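Local coordinates for protein L-talarate/galactarate dehydratase (Salmonella typhimurium, PDB 2PP0) that catalyses the magnesium-dependent dehydration of L-talarate and galactarate to 5-keto-4-deoxy-D-glucarate, and also epimerises L-talarate to galactarate, at residues Y80-G85 and F350-P355. Numbering follows the deposited sequence.
Sequences YSKRAG and FEWLNP
Lys82 reaches from the N-terminal capping domain of this enolase-superfamily enzyme to Phe350 and Trp352, which follow strand 346-349 of the C-terminal modified TIM-barrel, (beta/alpha)7beta, domain. The contact thus spans the interface of the two domains, where members of the family hold their active site. Its backbones stay well apart, the nearest CA atoms, those of Lys82 and Trp352, lying 12.0 Å from each other, and the gap is closed by the extended Lys82 chain from one end and the indole of Trp352 from the other.

The electrostatic component is a cation-pi interaction: Lys82 NZ sits 4.8 Å from the centroid of the Phe350 ring and 25° off its normal, over the face. Phe329 of the same chain gives the ammonium a second cation-pi partner. With CG anti to the carbonyl carbon (chi1 -70°) and every later torsion near 180°, the lysine chain is fully extended, which carries NZ across to the rings.

Van der Waals contact falls mainly on Trp352. The two side chains cross at about a right angle, and the indole offers its six-membered ring: CZ3 lies 3.7 Å from Lys82 CE. Phe350 CD2 stands 3.5 Å above the plane of the Trp352 ring, over its centre, so the two aromatics that receive the lysine also pack on each other. Leu38, Leu40 and Leu57, from the sheet of the capping domain, touch the same indole.

Lys82 is a substrate-binding residue, and its side chain comes within about 5 Å of that of His328, the catalytic proton donor/acceptor. NZ also hydrogen-bonds a glycerol, probably from the crystallisation liquor, consistent with an ammonium presented to the substrate pocket while aromatic rings flank it. The shortest approach between the segments is 3.2 Å, from Lys82 NZ to Trp352 CZ3.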
ATOM      1  N   TYR B  80      -0.838   0.876  23.104  1.00 29.92           N
ATOM      2  CA  TYR B  80      -0.647   0.438  24.475  1.00 30.14           C
ATOM      3  C   TYR B  80       0.772   0.702  24.930  1.00 30.93           C
ATOM      4  O   TYR B  80       1.621   1.124  24.150  1.00 29.12           O
ATOM      5  CB  TYR B  80      -0.905  -1.064  24.569  1.00 30.51           C
ATOM      6  CG  TYR B  80       0.226  -1.882  23.974  1.00 33.18           C
ATOM      7  CD1 TYR B  80       1.280  -2.339  24.772  1.00 33.60           C
ATOM      8  CD2 TYR B  80       0.288  -2.129  22.604  1.00 32.34           C
ATOM      9  CE1 TYR B  80       2.366  -3.015  24.217  1.00 34.35           C
ATOM     10  CE2 TYR B  80       1.370  -2.804  22.041  1.00 34.29           C
ATOM     11  CZ  TYR B  80       2.405  -3.242  22.852  1.00 34.94           C
ATOM     12  OH  TYR B  80       3.484  -3.899  22.294  1.00 36.33           O
ATOM     13  N   SER B  81       1.015   0.438  26.204  1.00 31.35           N
ATOM     14  CA  SER B  81       2.346   0.581  26.764  1.00 32.73           C
ATOM     15  C   SER B  81       2.477  -0.418  27.894  1.00 32.44           C
ATOM     16  O   SER B  81       1.587  -0.535  28.736  1.00 32.96           O
ATOM     17  CB  SER B  81       2.582   1.995  27.295  1.00 33.07           C
ATOM     18  OG  SER B  81       3.910   2.111  27.792  1.00 33.44           O
ATOM     19  N   LYS B  82       3.564  -1.178  27.882  1.00 32.08           N
ATOM     20  CA  LYS B  82       3.822  -2.133  28.944  1.00 32.79           C
ATOM     21  C   LYS B  82       4.937  -1.476  29.742  1.00 32.89           C
ATOM     22  O   LYS B  82       6.081  -1.416  29.299  1.00 33.33           O
ATOM     23  CB  LYS B  82       4.238  -3.488  28.364  1.00 31.82           C
ATOM     24  CG  LYS B  82       3.065  -4.180  27.679  1.00 33.58           C
ATOM     25  CD  LYS B  82       3.379  -5.560  27.150  1.00 35.03           C
ATOM     26  CE  LYS B  82       2.141  -6.105  26.426  1.00 37.60           C
ATOM     27  NZ  LYS B  82       2.286  -7.505  25.942  1.00 38.95           N
ATOM     28  N   ARG B  83       4.560  -0.956  30.906  1.00 32.53           N
ATOM     29  CA  ARG B  83       5.435  -0.227  31.816  1.00 32.25           C
ATOM     30  C   ARG B  83       5.333   1.244  31.407  1.00 33.02           C
ATOM     31  O   ARG B  83       4.432   1.607  30.651  1.00 33.22           O
ATOM     32  CB  ARG B  83       6.883  -0.739  31.747  1.00 31.36           C
ATOM     33  CG  ARG B  83       7.018  -2.174  32.242  1.00 32.15           C
ATOM     34  CD  ARG B  83       8.461  -2.623  32.370  1.00 33.56           C
ATOM     35  NE  ARG B  83       8.551  -3.977  32.916  1.00 32.30           N
ATOM     36  CZ  ARG B  83       8.257  -5.087  32.244  1.00 36.37           C
ATOM     37  NH1 ARG B  83       7.850  -5.027  30.977  1.00 34.88           N
ATOM     38  NH2 ARG B  83       8.361  -6.269  32.846  1.00 35.25           N
ATOM     39  N   ALA B  84       6.237   2.087  31.892  1.00 31.20           N
ATOM     40  CA  ALA B  84       6.174   3.514  31.580  1.00 31.69           C
ATOM     41  C   ALA B  84       6.020   3.835  30.092  1.00 31.44           C
ATOM     42  O   ALA B  84       6.678   3.233  29.237  1.00 31.71           O
ATOM     43  CB  ALA B  84       7.399   4.225  32.145  1.00 31.53           C
ATOM     44  N   GLY B  85       5.149   4.798  29.797  1.00 30.28           N
ATOM     45  CA  GLY B  85       4.913   5.195  28.420  1.00 30.53           C
ATOM     46  C   GLY B  85       3.463   5.540  28.109  1.00 28.40           C
ATOM     47  O   GLY B  85       3.199   6.360  27.234  1.00 29.07           O
ATOM     48  N   PHE B 350      -2.460 -13.899  23.200  1.00 36.68           N
ATOM     49  CA  PHE B 350      -2.483 -13.469  24.595  1.00 37.31           C
ATOM     50  C   PHE B 350      -3.986 -13.328  24.853  1.00 37.36           C
ATOM     51  O   PHE B 350      -4.734 -12.965  23.945  1.00 35.96           O
ATOM     52  CB  PHE B 350      -1.855 -12.084  24.795  1.00 39.23           C
ATOM     53  CG  PHE B 350      -0.353 -12.064  24.773  1.00 42.31           C
ATOM     54  CD1 PHE B 350       0.344 -12.060  23.570  1.00 42.72           C
ATOM     55  CD2 PHE B 350       0.367 -11.982  25.964  1.00 44.05           C
ATOM     56  CE1 PHE B 350       1.734 -11.969  23.553  1.00 44.55           C
ATOM     57  CE2 PHE B 350       1.758 -11.891  25.954  1.00 44.11           C
ATOM     58  CZ  PHE B 350       2.440 -11.882  24.746  1.00 44.24           C
ATOM     59  N   GLU B 351      -4.432 -13.601  26.073  1.00 37.02           N
ATOM     60  CA  GLU B 351      -5.850 -13.464  26.392  1.00 38.02           C
ATOM     61  C   GLU B 351      -6.069 -12.127  27.096  1.00 37.55           C
ATOM     62  O   GLU B 351      -7.202 -11.695  27.312  1.00 37.76           O
ATOM     63  CB  GLU B 351      -6.304 -14.601  27.315  1.00 38.44           C
ATOM     64  CG  GLU B 351      -5.615 -14.612  28.676  1.00 40.01           C
ATOM     65  CD  GLU B 351      -4.352 -15.460  28.704  1.00 39.76           C
ATOM     66  OE1 GLU B 351      -3.535 -15.367  27.764  1.00 38.77           O
ATOM     67  OE2 GLU B 351      -4.173 -16.218  29.680  1.00 40.37           O
ATOM     68  N   TRP B 352      -4.963 -11.475  27.433  1.00 35.66           N
ATOM     69  CA  TRP B 352      -4.971 -10.204  28.144  1.00 34.79           C
ATOM     70  C   TRP B 352      -6.011  -9.179  27.722  1.00 33.94           C
ATOM     71  O   TRP B 352      -6.681  -8.589  28.568  1.00 32.70           O
ATOM     72  CB  TRP B 352      -3.586  -9.560  28.053  1.00 35.90           C
ATOM     73  CG  TRP B 352      -2.484 -10.380  28.656  1.00 36.13           C
ATOM     74  CD1 TRP B 352      -2.595 -11.608  29.250  1.00 36.77           C
ATOM     75  CD2 TRP B 352      -1.099 -10.031  28.713  1.00 36.34           C
ATOM     76  NE1 TRP B 352      -1.361 -12.044  29.672  1.00 37.07           N
ATOM     77  CE2 TRP B 352      -0.424 -11.094  29.354  1.00 36.06           C
ATOM     78  CE3 TRP B 352      -0.360  -8.920  28.285  1.00 36.33           C
ATOM     79  CZ2 TRP B 352       0.954 -11.081  29.577  1.00 36.63           C
ATOM     80  CZ3 TRP B 352       1.011  -8.906  28.505  1.00 36.32           C
ATOM     81  CH2 TRP B 352       1.653  -9.981  29.146  1.00 36.05           C
ATOM     82  N   LEU B 353      -6.142  -8.958  26.420  1.00 33.23           N
ATOM     83  CA  LEU B 353      -7.082  -7.963  25.918  1.00 34.30           C
ATOM     84  C   LEU B 353      -8.518  -8.446  25.721  1.00 34.76           C
ATOM     85  O   LEU B 353      -9.406  -7.638  25.458  1.00 35.54           O
ATOM     86  CB  LEU B 353      -6.556  -7.377  24.600  1.00 34.05           C
ATOM     87  CG  LEU B 353      -5.109  -6.861  24.638  1.00 34.84           C
ATOM     88  CD1 LEU B 353      -4.757  -6.215  23.303  1.00 34.45           C
ATOM     89  CD2 LEU B 353      -4.940  -5.853  25.775  1.00 33.43           C
ATOM     90  N   ASN B 354      -8.752  -9.750  25.852  1.00 35.43           N
ATOM     91  CA  ASN B 354     -10.098 -10.302  25.663  1.00 37.10           C
ATOM     92  C   ASN B 354     -11.212  -9.502  26.337  1.00 36.36           C
ATOM     93  O   ASN B 354     -12.211  -9.180  25.704  1.00 38.43           O
ATOM     94  CB  ASN B 354     -10.177 -11.757  26.151  1.00 35.65           C
ATOM     95  CG  ASN B 354      -9.450 -12.717  25.242  1.00 37.55           C
ATOM     96  OD1 ASN B 354      -9.153 -12.395  24.090  1.00 39.06           O
ATOM     97  ND2 ASN B 354      -9.170 -13.916  25.747  1.00 36.95           N
ATOM     98  N   PRO B 355     -11.054  -9.167  27.630  1.00 36.32           N
ATOM     99  CA  PRO B 355     -12.083  -8.405  28.346  1.00 35.59           C
ATOM    100  C   PRO B 355     -12.358  -6.970  27.883  1.00 35.64           C
ATOM    101  O   PRO B 355     -13.347  -6.365  28.293  1.00 35.45           O
ATOM    102  CB  PRO B 355     -11.613  -8.470  29.802  1.00 37.12           C
ATOM    103  CG  PRO B 355     -10.128  -8.601  29.679  1.00 36.74           C
ATOM    104  CD  PRO B 355      -9.969  -9.570  28.544  1.00 35.63           C
TER